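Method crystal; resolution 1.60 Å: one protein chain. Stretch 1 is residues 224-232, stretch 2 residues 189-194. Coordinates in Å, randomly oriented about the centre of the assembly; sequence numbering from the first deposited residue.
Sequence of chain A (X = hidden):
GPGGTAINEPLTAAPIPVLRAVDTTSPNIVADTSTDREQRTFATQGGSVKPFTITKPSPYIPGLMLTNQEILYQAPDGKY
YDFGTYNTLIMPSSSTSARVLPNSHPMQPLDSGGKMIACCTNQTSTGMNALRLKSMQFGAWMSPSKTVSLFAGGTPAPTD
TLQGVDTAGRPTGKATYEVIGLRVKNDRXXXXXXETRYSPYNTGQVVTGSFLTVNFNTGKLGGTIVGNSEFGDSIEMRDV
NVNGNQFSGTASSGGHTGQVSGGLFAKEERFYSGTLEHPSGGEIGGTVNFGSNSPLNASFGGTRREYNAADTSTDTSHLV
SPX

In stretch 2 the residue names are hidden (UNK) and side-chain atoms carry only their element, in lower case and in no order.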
# COMPACT_ATOMS: atom_id res chain seq x y z
N THR A 224 -13.44 -2.15 -7.92
CA THR A 224 -12.91 -1.46 -9.07
C THR A 224 -12.01 -0.32 -8.65
O THR A 224 -12.39 0.51 -7.82
CB THR A 224 -14.06 -0.89 -9.93
OG1 THR A 224 -14.86 -1.98 -10.43
CG2 THR A 224 -13.53 -0.08 -11.12
N ILE A 225 -10.84 -0.29 -9.27
CA ILE A 225 -9.93 0.83 -9.14
C ILE A 225 -10.28 1.81 -10.29
O ILE A 225 -10.12 1.47 -11.46
CB ILE A 225 -8.49 0.39 -9.19
CG1 ILE A 225 -8.16 -0.50 -7.99
CG2 ILE A 225 -7.55 1.62 -9.14
CD1 ILE A 225 -6.83 -1.16 -8.07
N VAL A 226 -10.76 2.98 -9.90
CA VAL A 226 -11.38 3.95 -10.85
C VAL A 226 -10.32 4.79 -11.58
O VAL A 226 -9.53 5.47 -10.97
CB VAL A 226 -12.35 4.85 -10.07
CG1 VAL A 226 -13.01 5.87 -11.01
CG2 VAL A 226 -13.40 4.00 -9.42
N GLY A 227 -10.37 4.74 -12.90
CA GLY A 227 -9.47 5.44 -13.76
C GLY A 227 -9.86 6.88 -14.08
O GLY A 227 -10.88 7.40 -13.59
N ASN A 228 -8.99 7.49 -14.90
CA ASN A 228 -9.16 8.89 -15.34
C ASN A 228 -8.19 9.10 -16.49
O ASN A 228 -7.56 8.16 -16.98
CB ASN A 228 -8.90 9.84 -14.18
CG ASN A 228 -7.56 9.57 -13.51
OD1 ASN A 228 -6.54 9.75 -14.13
ND2 ASN A 228 -7.58 9.05 -12.24
N SER A 229 -8.13 10.33 -17.02
CA SER A 229 -7.30 10.60 -18.19
C SER A 229 -5.83 10.36 -17.97
O SER A 229 -5.15 10.11 -18.92
CB SER A 229 -7.47 12.08 -18.61
OG SER A 229 -7.02 12.95 -17.56
N GLU A 230 -5.35 10.40 -16.72
CA GLU A 230 -3.94 10.14 -16.43
C GLU A 230 -3.67 8.64 -16.14
O GLU A 230 -2.76 8.00 -16.69
CB GLU A 230 -3.50 10.97 -15.22
CG GLU A 230 -3.63 12.51 -15.41
CD GLU A 230 -2.95 12.96 -16.68
OE1 GLU A 230 -1.76 12.64 -16.86
OE2 GLU A 230 -3.65 13.55 -17.53
N PHE A 231 -4.46 8.12 -15.22
CA PHE A 231 -4.33 6.72 -14.82
C PHE A 231 -4.63 5.75 -15.95
O PHE A 231 -4.06 4.67 -16.00
CB PHE A 231 -5.26 6.46 -13.65
CG PHE A 231 -5.12 5.07 -13.05
CD1 PHE A 231 -4.10 4.78 -12.13
CD2 PHE A 231 -5.99 4.08 -13.40
CE1 PHE A 231 -4.00 3.51 -11.54
CE2 PHE A 231 -5.87 2.80 -12.84
CZ PHE A 231 -4.89 2.53 -11.92
N GLY A 232 -5.56 6.11 -16.83
CA GLY A 232 -6.03 5.21 -17.86
C GLY A 232 -7.27 4.51 -17.40
O GLY A 232 -7.99 5.03 -16.55
N UNK A 189 4.20 9.19 -12.12
CA UNK A 189 3.23 8.38 -11.41
C UNK A 189 1.82 8.88 -11.64
O UNK A 189 1.55 10.09 -11.56
c UNK A 189 3.56 8.41 -9.93
N UNK A 190 0.90 7.97 -11.91
CA UNK A 190 -0.47 8.33 -12.15
C UNK A 190 -1.34 7.51 -11.19
O UNK A 190 -1.06 6.35 -10.91
c UNK A 190 -0.89 8.14 -13.62
c UNK A 190 -0.63 6.75 -14.17
c UNK A 190 -0.15 9.16 -14.49
N UNK A 191 -2.36 8.17 -10.67
CA UNK A 191 -3.19 7.60 -9.60
C UNK A 191 -4.65 7.57 -9.95
O UNK A 191 -5.19 8.38 -10.74
c UNK A 191 -2.93 8.28 -8.27
o UNK A 191 -3.00 9.73 -8.41
c UNK A 191 -1.58 7.88 -7.72
N UNK A 192 -5.35 6.61 -9.34
CA UNK A 192 -6.78 6.46 -9.50
C UNK A 192 -7.55 7.63 -8.88
O UNK A 192 -7.06 8.31 -7.98
c UNK A 192 -7.24 5.13 -8.87
o UNK A 192 -6.88 5.08 -7.52
N UNK A 193 -8.77 7.87 -9.38
CA UNK A 193 -9.52 9.08 -8.99
C UNK A 193 -9.89 9.05 -7.55
O UNK A 193 -10.42 8.03 -7.03
o UNK A 193 -10.40 9.40 -11.20
c UNK A 193 -10.76 9.26 -9.84
N UNK A 194 -9.68 10.16 -6.86
CA UNK A 194 -9.99 10.22 -5.46
C UNK A 194 -10.29 11.64 -5.08
O UNK A 194 -9.40 12.50 -5.17
c UNK A 194 -10.32 8.93 -2.75
o UNK A 194 -9.49 8.06 0.74
c UNK A 194 -7.98 9.25 -2.33
c UNK A 194 -8.14 8.85 -1.03
c UNK A 194 -8.81 9.72 -4.64
c UNK A 194 -10.49 8.50 -1.45
c UNK A 194 -9.05 9.32 -3.22
c UNK A 194 -9.40 8.47 -0.57
O HOH W 1 -12.87 9.39 -12.46

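Position 189 carries a single side-chain carbon, and that carbon touches nothing on stretch 1: its CB stays 8.8 Å from Phe231 CD1, the nearest atom of stretch 1. One carbon and nothing beyond it is alanine, so this is Ala189, a small strand residue that leads into the contact without joining it.

At position 190 three carbons hang from the backbone, one carrying the other two, and the CA-to-CB bond points toward stretch 1. One methyl lies 3.5 Å from Glu230 O, and the other lies 3.9 Å from Glu230 CB. A fork at CB built of carbon alone is valine: Val190, with chi1 in the m well. Its CG2 also comes within 4.5 Å of Phe231 CD1, a loose apolar contact.

Position 191 again forks at CB, but into one oxygen and one carbon; its CA-to-CB bond points away and its side-chain atoms touch nothing on stretch 1. Such a fork is threonine. The hydroxyl of Thr191 is hydrogen-bonded elsewhere in the structure, so the strand offers stretch 1 its backbone here: Asn228 ND2 donates to Thr191 O at 2.9 Å, almost straight at 173°.

Position 192 has one carbon followed by one oxygen, with CB 3.5 Å from Ile225 CG2 and 3.1 Å from Val226 O. That is serine, Ser192. Its CA sits over one face of the Phe231 ring, while Val190 O lies at the ring's edge; the aromatic side chain thus packs against backbone as much as against side chains.

Position 193 repeats the pattern of one carbon and one oxygen, now with the CA-to-CB bond pointing toward stretch 1 and the oxygen 3.0 Å from Asn228 ND2. This second serine, Ser193, accepts a hydrogen bond there through OG, and its own N donates to Val226 O at 3.0 Å. A water links Ser193 OG, at 2.8 Å, to Gly227 O, at 3.0 Å.

At position 194 one carbon leads to a six-carbon ring bearing an oxygen, a tyrosine. The end of Tyr194 leads away from stretch 1, and the nearest approach of its side chain to stretch 1 is from CB to Val226 O, 7.7 Å.

The organizing residue is Asn228. Its OD1 accepts from Glu230 N and Phe231 N, both at 2.9 Å, which ties the amide to its own loop and leaves ND2 to spend one bond on Thr191 O and another on Ser193 OG. The loop is further closed by Gly232 N donating to Asn228 O at 2.9 Å. The rule to read is economy: one locally braced amide and one backbone bond supply the cross-stretch hydrogen bonds, while Val190 and Phe231 contribute packing beside them.

Stretch 2 (189-194) AVTSSY
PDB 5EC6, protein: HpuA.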